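Local coordinates for protein serine racemase (PDB 4ECL) that belongs to the alanine racemase family, pairing a TIM-barrel domain with a second, strand-rich domain in a two-chain assembly, at residues 18-23 with 56-61; 35-40 with 51-56; 44-49 with 69-74. All coordinates share one frame; numbering follows the deposited sequence.

In the fold
The three contacts lie in the alanine racemase N-terminal region, where helices pack on the curled parallel sheet of the TIM barrel. Contacts 1 and 2 have centres about 9 Å apart and share Ile56; Leu53 of contact 2 bridges them, its CD2 lying 3.8 Å from Val20 CG2. Ser60 O, 2.9 Å from Ala35 N, joins them across neighbouring strands 60-63 and 32-36. Contacts 2 and 3 have centres about 7 Å apart and both use helix 46-55; a probable hydrogen bond links them, with Glu40 O 2.8 Å from Gly45 N. Contacts 1 and 3, about 16 Å between centres, do not touch. Contact 2 also approaches the second subunit, through Lys38 and Ala39.

Contact 1: 18-23 with 56-61; sequences HNVNTL and IGVSSF
Ile56 meets Val20 through its terminal methyl: Ile56 CD1 lies 3.8 Å from Val20 CG2, and the ends of the two side chains meet head-on. The same methyl is 3.9 Å from Val20 CB, which places it against the fork of the valine, closest to CG2 and CB. A chi1 of 62° sets Ile56 CG1 over its own backbone, flanked by N and C, and an extended second torsion then carries CD1 out to helix 13-25. At Gly57 the chain leaves helix 46-55 through a Schellman motif: its positive phi of 109° accompanies two bonds back into the last turn. The turn leads toward strand 60-63 of the TIM barrel, so helix 13-25 is packed here on the link between a barrel helix and the next strand. Val58 follows, its side chain passing that of Val20 at a slant; Val58 CG2 is 4.1 Å from Val20 CG1 and equally far from Val20 CG2, touching both branches of the fork. Beyond it, the Ser59 hydroxyl is hydrogen-bonded to Glu32 and that of Ser60 to Glu80. Phe61 packs its side chain on Ala35 and on Thr50 and Leu53 of helix 46-55.

Contact 2: 35-40 with 51-56; sequences AVVKAE and TYLEQI
A beta-alpha-beta crossover of the TIM barrel brings Ala35 and Leu53 together: strand 32-36 leads through helix 46-55 to strand 60-63, which runs parallel beside the first strand. Backbone bonds of Ala35 and Val37 to Ala62 are the evidence for that pairing. The helix meets the strand through Leu53, with Leu53 CA 8.2 Å from Ala35 CA. Their side chains close this gap, Leu53 CD1 coming to 3.7 Å from Ala35 CB. Leu53 has CG anti to the carbonyl carbon (chi1 -70°), and its second torsion of 180° sends CD1 straight outward to the strand. No hydrogen bond links the two segments; all three touching residues are buried and apolar, and Phe61 packs on Val37 as well. Past the strand end the chain turns toward the dimer partner, where Lys38 NZ forms a salt bridge with Asp315 of the second subunit. The side chains of Val37 and Leu53 run alongside one another with opposite sense, meeting at Val37 CG1 and Leu53 CD1, 4.1 Å apart. The two branches of Val37 serve different neighbours: CG1 takes the leucine methyl, whereas Val37 CG2 lies 4.0 Å from Leu72 CD1 of helix 66-74.

Contact 3: 44-49 with 69-74; sequences HGMYEV and GIRLRK
The guanidinium group of Arg71 is approached at a slant by the terminal methyl of Met46, modelled as selenomethionine, with Met46 CE 4.0 Å from Arg71 NH1. The other terminal nitrogen, NH2, is engaged elsewhere: it is hydrogen-bonded to the Tyr75 hydroxyl and paired with Glu40 OE2 in a salt bridge that is modelled implausibly close, so its geometry is doubtful. The apolar part of the contact is Met46 against Leu72. Leu72 CD2 lies 3.6 Å from Met46 SE and 3.8 Å from Met46 CG, so this branch is set against the middle of the chain; the two side chains cross at about a right angle. Met46 runs with CG anti to the backbone N (chi1 -154°) and continues extended before bending at chi3 (-58°), a bend that swings CE to the arginine while SE stays on the leucine. The contact joins helices 46-55 and 66-74, successive helices of the TIM barrel separated by strand 60-63. Gly45 is the N-cap of the first, and Met46 N in its opening turn donates to Glu40 OE1. Met46 thus divides its chemistry: its backbone N-H is satisfied by a carboxylate, whose negative charge the helix N-terminus probably helps to stabilise, while its selenium packs on the leucine branch of the next helix.

Contact 1: 18-23 with 56-61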
ATOM      1  N   HIS A  18      17.473  -5.000  20.549  1.00 25.24           N
ATOM      2  CA  HIS A  18      18.296  -6.204  20.502  1.00 26.65           C
ATOM      3  C   HIS A  18      18.974  -6.301  19.150  1.00 25.62           C
ATOM      4  O   HIS A  18      20.160  -6.621  19.061  1.00 29.60           O
ATOM      5  CB  HIS A  18      17.468  -7.467  20.758  1.00 24.98           C
ATOM      6  CG  HIS A  18      18.187  -8.735  20.412  1.00 28.55           C
ATOM      7  ND1 HIS A  18      18.946  -9.436  21.327  1.00 28.27           N
ATOM      8  CD2 HIS A  18      18.276  -9.423  19.246  1.00 26.56           C
ATOM      9  CE1 HIS A  18      19.469 -10.499  20.742  1.00 26.25           C
ATOM     10  NE2 HIS A  18      19.075 -10.519  19.482  1.00 29.98           N
ATOM     11  N   ASN A  19      18.223  -6.022  18.091  1.00 20.42           N
ATOM     12  CA  ASN A  19      18.795  -6.074  16.746  1.00 27.19           C
ATOM     13  C   ASN A  19      19.929  -5.080  16.543  1.00 23.15           C
ATOM     14  O   ASN A  19      20.976  -5.433  15.991  1.00 24.61           O
ATOM     15  CB  ASN A  19      17.706  -5.887  15.680  1.00 25.77           C
ATOM     16  CG  ASN A  19      16.700  -7.017  15.692  1.00 24.40           C
ATOM     17  OD1 ASN A  19      16.979  -8.098  16.224  1.00 22.71           O
ATOM     18  ND2 ASN A  19      15.521  -6.780  15.113  1.00 23.73           N
ATOM     19  N   VAL A  20      19.724  -3.844  16.994  1.00 19.94           N
ATOM     20  CA  VAL A  20      20.749  -2.809  16.882  1.00 19.15           C
ATOM     21  C   VAL A  20      22.052  -3.243  17.548  1.00 24.38           C
ATOM     22  O   VAL A  20      23.139  -3.101  16.975  1.00 25.99           O
ATOM     23  CB  VAL A  20      20.270  -1.473  17.469  1.00 19.83           C
ATOM     24  CG1 VAL A  20      21.443  -0.556  17.750  1.00 19.42           C
ATOM     25  CG2 VAL A  20      19.281  -0.795  16.513  1.00 15.76           C
ATOM     26  N   ASN A  21      21.942  -3.791  18.751  1.00 22.07           N
ATOM     27  CA  ASN A  21      23.111  -4.308  19.452  1.00 26.73           C
ATOM     28  C   ASN A  21      23.758  -5.496  18.748  1.00 26.89           C
ATOM     29  O   ASN A  21      24.986  -5.568  18.653  1.00 26.76           O
ATOM     30  CB  ASN A  21      22.773  -4.688  20.898  1.00 33.79           C
ATOM     31  CG  ASN A  21      22.538  -3.476  21.783  1.00 44.07           C
ATOM     32  OD1 ASN A  21      23.259  -2.479  21.705  1.00 46.91           O
ATOM     33  ND2 ASN A  21      21.522  -3.555  22.633  1.00 47.41           N
ATOM     34  N   THR A  22      22.938  -6.424  18.266  1.00 23.02           N
ATOM     35  CA  THR A  22      23.455  -7.621  17.611  1.00 28.02           C
ATOM     36  C   THR A  22      24.217  -7.245  16.352  1.00 27.06           C
ATOM     37  O   THR A  22      25.275  -7.806  16.045  1.00 23.56           O
ATOM     38  CB  THR A  22      22.335  -8.601  17.238  1.00 32.00           C
ATOM     39  OG1 THR A  22      21.693  -9.069  18.432  1.00 34.41           O
ATOM     40  CG2 THR A  22      22.894  -9.792  16.474  1.00 29.44           C
ATOM     41  N   LEU A  23      23.672  -6.278  15.629  1.00 27.22           N
ATOM     42  CA  LEU A  23      24.267  -5.838  14.386  1.00 24.67           C
ATOM     43  C   LEU A  23      25.572  -5.080  14.630  1.00 26.45           C
ATOM     44  O   LEU A  23      26.571  -5.329  13.960  1.00 26.34           O
ATOM     45  CB  LEU A  23      23.258  -4.982  13.603  1.00 23.64           C
ATOM     46  CG  LEU A  23      22.073  -5.765  13.017  1.00 25.15           C
ATOM     47  CD1 LEU A  23      20.993  -4.834  12.492  1.00 22.70           C
ATOM     48  CD2 LEU A  23      22.523  -6.741  11.927  1.00 24.48           C
ATOM     49  N   ILE A  56      18.305   5.201  21.399  1.00 23.95           N
ATOM     50  CA  ILE A  56      19.235   4.163  21.816  1.00 28.80           C
ATOM     51  C   ILE A  56      20.645   4.326  21.253  1.00 34.84           C
ATOM     52  O   ILE A  56      21.506   3.477  21.485  1.00 35.30           O
ATOM     53  CB  ILE A  56      18.691   2.750  21.546  1.00 28.36           C
ATOM     54  CG1 ILE A  56      18.473   2.516  20.059  1.00 19.29           C
ATOM     55  CG2 ILE A  56      17.389   2.547  22.306  1.00 29.23           C
ATOM     56  CD1 ILE A  56      18.258   1.054  19.719  1.00 22.54           C
ATOM     57  N   GLY A  57      20.882   5.419  20.529  1.00 32.66           N
ATOM     58  CA  GLY A  57      22.236   5.783  20.145  1.00 29.94           C
ATOM     59  C   GLY A  57      22.606   5.630  18.683  1.00 31.81           C
ATOM     60  O   GLY A  57      23.745   5.905  18.315  1.00 38.74           O
ATOM     61  N   VAL A  58      21.677   5.180  17.844  1.00 27.90           N
ATOM     62  CA  VAL A  58      21.918   5.199  16.403  1.00 26.51           C
ATOM     63  C   VAL A  58      22.071   6.658  15.995  1.00 27.05           C
ATOM     64  O   VAL A  58      21.253   7.497  16.373  1.00 27.31           O
ATOM     65  CB  VAL A  58      20.759   4.560  15.620  1.00 29.27           C
ATOM     66  CG1 VAL A  58      20.948   4.748  14.117  1.00 22.84           C
ATOM     67  CG2 VAL A  58      20.615   3.081  15.982  1.00 28.61           C
ATOM     68  N   SER A  59      23.126   6.966  15.244  1.00 23.45           N
ATOM     69  CA  SER A  59      23.413   8.352  14.888  1.00 32.54           C
ATOM     70  C   SER A  59      23.558   8.594  13.380  1.00 27.47           C
ATOM     71  O   SER A  59      24.206   9.551  12.954  1.00 30.16           O
ATOM     72  CB  SER A  59      24.668   8.813  15.622  1.00 40.50           C
ATOM     73  OG  SER A  59      25.626   7.769  15.638  1.00 48.02           O
ATOM     74  N   SER A  60      22.946   7.724  12.585  1.00 23.39           N
ATOM     75  CA  SER A  60      22.973   7.834  11.129  1.00 25.61           C
ATOM     76  C   SER A  60      21.756   7.156  10.488  1.00 23.09           C
ATOM     77  O   SER A  60      21.463   5.990  10.774  1.00 25.24           O
ATOM     78  CB  SER A  60      24.265   7.214  10.594  1.00 31.36           C
ATOM     79  OG  SER A  60      24.485   7.564   9.244  1.00 33.77           O
ATOM     80  N   PHE A  61      21.057   7.886   9.617  1.00 23.12           N
ATOM     81  CA  PHE A  61      19.835   7.383   8.969  1.00 23.45           C
ATOM     82  C   PHE A  61      19.854   7.592   7.449  1.00 23.02           C
ATOM     83  O   PHE A  61      20.426   8.566   6.953  1.00 18.63           O
ATOM     84  CB  PHE A  61      18.581   8.045   9.577  1.00 16.92           C
ATOM     85  CG  PHE A  61      18.446   7.809  11.051  1.00 21.38           C
ATOM     86  CD1 PHE A  61      17.844   6.660  11.524  1.00 20.43           C
ATOM     87  CD2 PHE A  61      18.986   8.704  11.959  1.00 25.81           C
ATOM     88  CE1 PHE A  61      17.762   6.418  12.882  1.00 25.84           C
ATOM     89  CE2 PHE A  61      18.911   8.472  13.317  1.00 26.64           C
ATOM     90  CZ  PHE A  61      18.294   7.328  13.782  1.00 24.38           C
TER

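Contact 2: 35-40 with 51-56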
ATOM      1  N   ALA A  35      20.870   3.291   9.763  1.00 16.58           N
ATOM      2  CA  ALA A  35      19.574   2.662   9.802  1.00 18.04           C
ATOM      3  C   ALA A  35      18.764   3.154   8.607  1.00 22.35           C
ATOM      4  O   ALA A  35      18.544   4.355   8.438  1.00 22.51           O
ATOM      5  CB  ALA A  35      18.877   2.989  11.111  1.00 16.07           C
ATOM      6  N   VAL A  36      18.342   2.217   7.769  1.00 18.95           N
ATOM      7  CA  VAL A  36      17.560   2.557   6.597  1.00 18.86           C
ATOM      8  C   VAL A  36      16.083   2.636   6.995  1.00 24.42           C
ATOM      9  O   VAL A  36      15.457   1.604   7.286  1.00 23.90           O
ATOM     10  CB  VAL A  36      17.751   1.491   5.518  1.00 20.42           C
ATOM     11  CG1 VAL A  36      16.905   1.822   4.288  1.00 17.68           C
ATOM     12  CG2 VAL A  36      19.232   1.385   5.154  1.00 20.69           C
ATOM     13  N   VAL A  37      15.526   3.848   7.031  1.00 19.54           N
ATOM     14  CA  VAL A  37      14.164   4.029   7.550  1.00 20.77           C
ATOM     15  C   VAL A  37      13.170   4.537   6.495  1.00 23.56           C
ATOM     16  O   VAL A  37      12.121   5.084   6.827  1.00 25.07           O
ATOM     17  CB  VAL A  37      14.152   4.952   8.797  1.00 18.28           C
ATOM     18  CG1 VAL A  37      14.847   4.258   9.975  1.00 24.07           C
ATOM     19  CG2 VAL A  37      14.824   6.293   8.507  1.00 12.68           C
ATOM     20  N   LYS A  38      13.517   4.349   5.225  1.00 21.76           N
ATOM     21  CA  LYS A  38      12.657   4.744   4.112  1.00 21.66           C
ATOM     22  C   LYS A  38      11.366   3.920   4.095  1.00 20.01           C
ATOM     23  O   LYS A  38      11.300   2.859   4.717  1.00 19.63           O
ATOM     24  CB  LYS A  38      13.396   4.560   2.792  1.00 17.92           C
ATOM     25  CG  LYS A  38      13.922   3.171   2.586  1.00 20.94           C
ATOM     26  CD  LYS A  38      14.728   3.043   1.306  1.00 29.27           C
ATOM     27  CE  LYS A  38      15.044   1.585   1.026  1.00 37.70           C
ATOM     28  NZ  LYS A  38      15.717   1.376  -0.282  1.00 46.56           N
ATOM     29  N   ALA A  39      10.363   4.407   3.365  1.00 19.12           N
ATOM     30  CA  ALA A  39       9.027   3.795   3.296  1.00 19.88           C
ATOM     31  C   ALA A  39       8.418   3.497   4.648  1.00 17.50           C
ATOM     32  O   ALA A  39       8.091   2.346   4.933  1.00 20.19           O
ATOM     33  CB  ALA A  39       9.055   2.535   2.483  1.00 23.83           C
ATOM     34  N   GLU A  40       8.254   4.531   5.468  1.00 20.40           N
ATOM     35  CA  GLU A  40       7.716   4.376   6.806  1.00 24.48           C
ATOM     36  C   GLU A  40       8.481   3.330   7.602  1.00 22.47           C
ATOM     37  O   GLU A  40       7.868   2.506   8.294  1.00 22.41           O
ATOM     38  CB  GLU A  40       6.234   4.011   6.751  1.00 30.46           C
ATOM     39  CG  GLU A  40       5.358   5.186   6.390  1.00 36.51           C
ATOM     40  CD  GLU A  40       5.411   6.268   7.445  1.00 40.88           C
ATOM     41  OE1 GLU A  40       5.615   5.933   8.638  1.00 31.79           O
ATOM     42  OE2 GLU A  40       5.262   7.453   7.079  1.00 48.51           O
ATOM     43  N   THR A  51      12.695   7.770  16.098  1.00 26.92           N
ATOM     44  CA  THR A  51      12.902   8.435  17.386  1.00 25.97           C
ATOM     45  C   THR A  51      13.514   7.464  18.408  1.00 24.50           C
ATOM     46  O   THR A  51      14.419   7.829  19.171  1.00 21.31           O
ATOM     47  CB  THR A  51      11.602   9.045  17.940  1.00 27.75           C
ATOM     48  OG1 THR A  51      10.614   8.023  18.049  1.00 23.74           O
ATOM     49  CG2 THR A  51      11.084  10.138  17.012  1.00 25.69           C
ATOM     50  N   TYR A  52      13.041   6.218  18.403  1.00 20.64           N
ATOM     51  CA  TYR A  52      13.580   5.217  19.318  1.00 20.30           C
ATOM     52  C   TYR A  52      15.034   4.858  18.961  1.00 21.78           C
ATOM     53  O   TYR A  52      15.885   4.720  19.847  1.00 23.61           O
ATOM     54  CB  TYR A  52      12.700   3.956  19.358  1.00 17.85           C
ATOM     55  CG  TYR A  52      13.113   2.973  20.436  1.00 28.42           C
ATOM     56  CD1 TYR A  52      12.779   3.197  21.765  1.00 27.23           C
ATOM     57  CD2 TYR A  52      13.852   1.829  20.129  1.00 30.45           C
ATOM     58  CE1 TYR A  52      13.156   2.313  22.755  1.00 34.27           C
ATOM     59  CE2 TYR A  52      14.235   0.935  21.121  1.00 30.50           C
ATOM     60  CZ  TYR A  52      13.882   1.186  22.430  1.00 36.07           C
ATOM     61  OH  TYR A  52      14.248   0.315  23.430  1.00 42.66           O
ATOM     62  N   LEU A  53      15.313   4.714  17.669  1.00 26.65           N
ATOM     63  CA  LEU A  53      16.671   4.420  17.220  1.00 23.32           C
ATOM     64  C   LEU A  53      17.652   5.488  17.675  1.00 26.99           C
ATOM     65  O   LEU A  53      18.740   5.173  18.170  1.00 20.79           O
ATOM     66  CB  LEU A  53      16.728   4.281  15.704  1.00 16.66           C
ATOM     67  CG  LEU A  53      16.053   3.022  15.163  1.00 20.15           C
ATOM     68  CD1 LEU A  53      16.157   2.956  13.635  1.00 16.01           C
ATOM     69  CD2 LEU A  53      16.634   1.777  15.832  1.00 24.20           C
ATOM     70  N   GLU A  54      17.275   6.751  17.498  1.00 26.96           N
ATOM     71  CA  GLU A  54      18.111   7.845  17.977  1.00 27.66           C
ATOM     72  C   GLU A  54      18.227   7.811  19.502  1.00 28.18           C
ATOM     73  O   GLU A  54      19.276   8.132  20.066  1.00 28.19           O
ATOM     74  CB  GLU A  54      17.576   9.197  17.505  1.00 28.57           C
ATOM     75  CG  GLU A  54      18.489  10.361  17.854  1.00 33.02           C
ATOM     76  CD  GLU A  54      18.186  11.612  17.036  1.00 39.27           C
ATOM     77  OE1 GLU A  54      18.877  11.847  16.022  1.00 38.87           O
ATOM     78  OE2 GLU A  54      17.269  12.366  17.412  1.00 39.64           O
ATOM     79  N   GLN A  55      17.152   7.414  20.174  1.00 30.70           N
ATOM     80  CA  GLN A  55      17.188   7.345  21.627  1.00 28.65           C
ATOM     81  C   GLN A  55      18.238   6.339  22.082  1.00 28.64           C
ATOM     82  O   GLN A  55      18.995   6.597  23.021  1.00 32.70           O
ATOM     83  CB  GLN A  55      15.815   6.979  22.192  1.00 31.56           C
ATOM     84  CG  GLN A  55      15.764   6.930  23.718  1.00 37.85           C
ATOM     85  CD  GLN A  55      14.442   6.393  24.232  1.00 43.55           C
ATOM     86  OE1 GLN A  55      13.374   6.837  23.813  1.00 45.71           O
ATOM     87  NE2 GLN A  55      14.508   5.423  25.135  1.00 45.09           N
ATOM     88  N   ILE A  56      18.305   5.201  21.399  1.00 23.95           N
ATOM     89  CA  ILE A  56      19.235   4.163  21.816  1.00 28.80           C
ATOM     90  C   ILE A  56      20.645   4.326  21.253  1.00 34.84           C
ATOM     91  O   ILE A  56      21.506   3.477  21.485  1.00 35.30           O
ATOM     92  CB  ILE A  56      18.691   2.750  21.546  1.00 28.36           C
ATOM     93  CG1 ILE A  56      18.473   2.516  20.059  1.00 19.29           C
ATOM     94  CG2 ILE A  56      17.389   2.547  22.306  1.00 29.23           C
ATOM     95  CD1 ILE A  56      18.258   1.054  19.719  1.00 22.54           C
TER

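Contact 3: 44-49 with 69-74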
ATOM      1  N   HIS A  44       7.141  -0.111   9.435  1.00 23.85           N
ATOM      2  CA  HIS A  44       7.120  -0.196  10.891  1.00 18.28           C
ATOM      3  C   HIS A  44       6.673   1.103  11.546  1.00 23.20           C
ATOM      4  O   HIS A  44       6.431   1.149  12.751  1.00 31.92           O
ATOM      5  CB  HIS A  44       8.512  -0.572  11.409  1.00 16.08           C
ATOM      6  CG  HIS A  44       8.906  -1.977  11.091  1.00 19.00           C
ATOM      7  ND1 HIS A  44       9.134  -2.409   9.804  1.00 18.48           N
ATOM      8  CD2 HIS A  44       9.096  -3.054  11.890  1.00 18.73           C
ATOM      9  CE1 HIS A  44       9.445  -3.692   9.822  1.00 16.80           C
ATOM     10  NE2 HIS A  44       9.429  -4.107  11.074  1.00 20.10           N
ATOM     11  N   GLY A  45       6.570   2.161  10.757  1.00 21.41           N
ATOM     12  CA  GLY A  45       6.277   3.472  11.308  1.00 21.16           C
ATOM     13  C   GLY A  45       7.550   4.277  11.471  1.00 22.82           C
ATOM     14  O   GLY A  45       8.348   4.016  12.364  1.00 20.21           O
HETATM   15  N   MSE A  46       7.743   5.270  10.609  1.00 21.57           N
HETATM   16  CA  MSE A  46       8.984   6.026  10.621  1.00 20.80           C
HETATM   17  C   MSE A  46       9.143   6.860  11.885  1.00 20.42           C
HETATM   18  O   MSE A  46      10.246   6.973  12.420  1.00 18.80           O
HETATM   19  CB  MSE A  46       9.122   6.910   9.373  1.00 24.03           C
HETATM   20  CG  MSE A  46      10.582   7.201   9.025  1.00 17.09           C
HETATM   21 SE   MSE A  46      10.803   8.371   7.498  0.70 35.16          SE
HETATM   22  CE  MSE A  46       9.840   7.329   6.164  1.00 55.70           C
ATOM     23  N   TYR A  47       8.046   7.429  12.372  1.00 21.37           N
ATOM     24  CA  TYR A  47       8.106   8.253  13.576  1.00 26.61           C
ATOM     25  C   TYR A  47       8.498   7.406  14.784  1.00 30.54           C
ATOM     26  O   TYR A  47       9.419   7.740  15.534  1.00 31.07           O
ATOM     27  CB  TYR A  47       6.766   8.948  13.829  1.00 32.65           C
ATOM     28  CG  TYR A  47       6.744   9.762  15.108  1.00 40.93           C
ATOM     29  CD1 TYR A  47       7.517  10.905  15.232  1.00 40.43           C
ATOM     30  CD2 TYR A  47       5.951   9.389  16.187  1.00 49.36           C
ATOM     31  CE1 TYR A  47       7.510  11.658  16.388  1.00 48.24           C
ATOM     32  CE2 TYR A  47       5.938  10.139  17.357  1.00 54.16           C
ATOM     33  CZ  TYR A  47       6.723  11.274  17.451  1.00 55.44           C
ATOM     34  OH  TYR A  47       6.727  12.034  18.601  1.00 58.02           O
ATOM     35  N   GLU A  48       7.799   6.291  14.947  1.00 30.63           N
ATOM     36  CA  GLU A  48       8.015   5.421  16.088  1.00 29.21           C
ATOM     37  C   GLU A  48       9.428   4.871  16.070  1.00 29.25           C
ATOM     38  O   GLU A  48      10.144   4.958  17.061  1.00 30.33           O
ATOM     39  CB  GLU A  48       6.990   4.281  16.101  1.00 30.86           C
ATOM     40  CG  GLU A  48       5.563   4.724  16.450  1.00 41.15           C
ATOM     41  CD  GLU A  48       4.802   5.342  15.269  1.00 49.92           C
ATOM     42  OE1 GLU A  48       5.272   5.247  14.110  1.00 47.39           O
ATOM     43  OE2 GLU A  48       3.724   5.927  15.508  1.00 55.26           O
ATOM     44  N   VAL A  49       9.836   4.327  14.931  1.00 23.35           N
ATOM     45  CA  VAL A  49      11.110   3.637  14.854  1.00 19.25           C
ATOM     46  C   VAL A  49      12.312   4.567  14.985  1.00 24.84           C
ATOM     47  O   VAL A  49      13.211   4.323  15.794  1.00 21.98           O
ATOM     48  CB  VAL A  49      11.211   2.806  13.575  1.00 20.74           C
ATOM     49  CG1 VAL A  49      12.660   2.378  13.320  1.00 25.28           C
ATOM     50  CG2 VAL A  49      10.302   1.611  13.676  1.00 24.51           C
ATOM     51  N   GLY A  69      13.229  12.796   4.641  1.00 25.86           N
ATOM     52  CA  GLY A  69      14.261  13.455   5.430  1.00 23.89           C
ATOM     53  C   GLY A  69      13.751  14.651   6.224  1.00 24.19           C
ATOM     54  O   GLY A  69      14.068  14.814   7.406  1.00 22.96           O
ATOM     55  N   ILE A  70      12.961  15.498   5.571  1.00 19.21           N
ATOM     56  CA  ILE A  70      12.365  16.648   6.231  1.00 24.82           C
ATOM     57  C   ILE A  70      11.423  16.196   7.371  1.00 27.84           C
ATOM     58  O   ILE A  70      11.426  16.779   8.463  1.00 26.24           O
ATOM     59  CB  ILE A  70      11.615  17.524   5.202  1.00 27.26           C
ATOM     60  CG1 ILE A  70      12.610  18.200   4.266  1.00 28.19           C
ATOM     61  CG2 ILE A  70      10.781  18.589   5.880  1.00 27.65           C
ATOM     62  CD1 ILE A  70      11.929  19.082   3.229  1.00 31.15           C
ATOM     63  N   ARG A  71      10.640  15.145   7.123  1.00 24.29           N
ATOM     64  CA  ARG A  71       9.776  14.587   8.170  1.00 28.37           C
ATOM     65  C   ARG A  71      10.568  14.158   9.404  1.00 28.23           C
ATOM     66  O   ARG A  71      10.154  14.428  10.530  1.00 22.39           O
ATOM     67  CB  ARG A  71       8.944  13.422   7.639  1.00 26.86           C
ATOM     68  CG  ARG A  71       7.685  13.877   6.910  1.00 36.13           C
ATOM     69  CD  ARG A  71       7.052  12.740   6.138  1.00 37.45           C
ATOM     70  NE  ARG A  71       6.596  11.678   7.022  1.00 37.31           N
ATOM     71  CZ  ARG A  71       6.575  10.392   6.691  1.00 41.98           C
ATOM     72  NH1 ARG A  71       7.000  10.003   5.493  1.00 40.32           N
ATOM     73  NH2 ARG A  71       6.140   9.492   7.564  1.00 43.96           N
ATOM     74  N   LEU A  72      11.719  13.519   9.188  1.00 26.49           N
ATOM     75  CA  LEU A  72      12.573  13.101  10.298  1.00 20.54           C
ATOM     76  C   LEU A  72      12.990  14.289  11.137  1.00 23.45           C
ATOM     77  O   LEU A  72      12.930  14.239  12.365  1.00 30.34           O
ATOM     78  CB  LEU A  72      13.804  12.356   9.801  1.00 19.09           C
ATOM     79  CG  LEU A  72      13.502  11.022   9.129  1.00 18.09           C
ATOM     80  CD1 LEU A  72      14.799  10.266   8.925  1.00 17.21           C
ATOM     81  CD2 LEU A  72      12.560  10.240  10.035  1.00 28.45           C
ATOM     82  N   ARG A  73      13.399  15.360  10.469  1.00 24.19           N
ATOM     83  CA  ARG A  73      13.784  16.595  11.147  1.00 29.07           C
ATOM     84  C   ARG A  73      12.628  17.145  11.977  1.00 33.01           C
ATOM     85  O   ARG A  73      12.831  17.665  13.076  1.00 31.36           O
ATOM     86  CB  ARG A  73      14.247  17.652  10.132  1.00 26.97           C
ATOM     87  CG  ARG A  73      15.598  17.360   9.461  1.00 28.64           C
ATOM     88  CD  ARG A  73      16.704  17.188  10.499  1.00 29.35           C
ATOM     89  NE  ARG A  73      18.030  17.078   9.887  1.00 32.73           N
ATOM     90  CZ  ARG A  73      19.023  16.340  10.372  1.00 35.55           C
ATOM     91  NH1 ARG A  73      18.842  15.631  11.480  1.00 30.76           N
ATOM     92  NH2 ARG A  73      20.197  16.303   9.747  1.00 34.05           N
ATOM     93  N   LYS A  74      11.416  17.036  11.441  1.00 33.13           N
ATOM     94  CA  LYS A  74      10.233  17.495  12.157  1.00 32.66           C
ATOM     95  C   LYS A  74       9.908  16.580  13.332  1.00 37.14           C
ATOM     96  O   LYS A  74       9.272  17.005  14.291  1.00 39.74           O
ATOM     97  CB  LYS A  74       9.030  17.603  11.217  1.00 32.12           C
ATOM     98  CG  LYS A  74       9.134  18.741  10.204  1.00 35.46           C
ATOM     99  CD  LYS A  74       8.118  18.591   9.077  1.00 43.18           C
ATOM    100  CE  LYS A  74       8.233  19.742   8.059  1.00 49.48           C
ATOM    101  NZ  LYS A  74       7.352  19.560   6.859  1.00 50.14           N
TER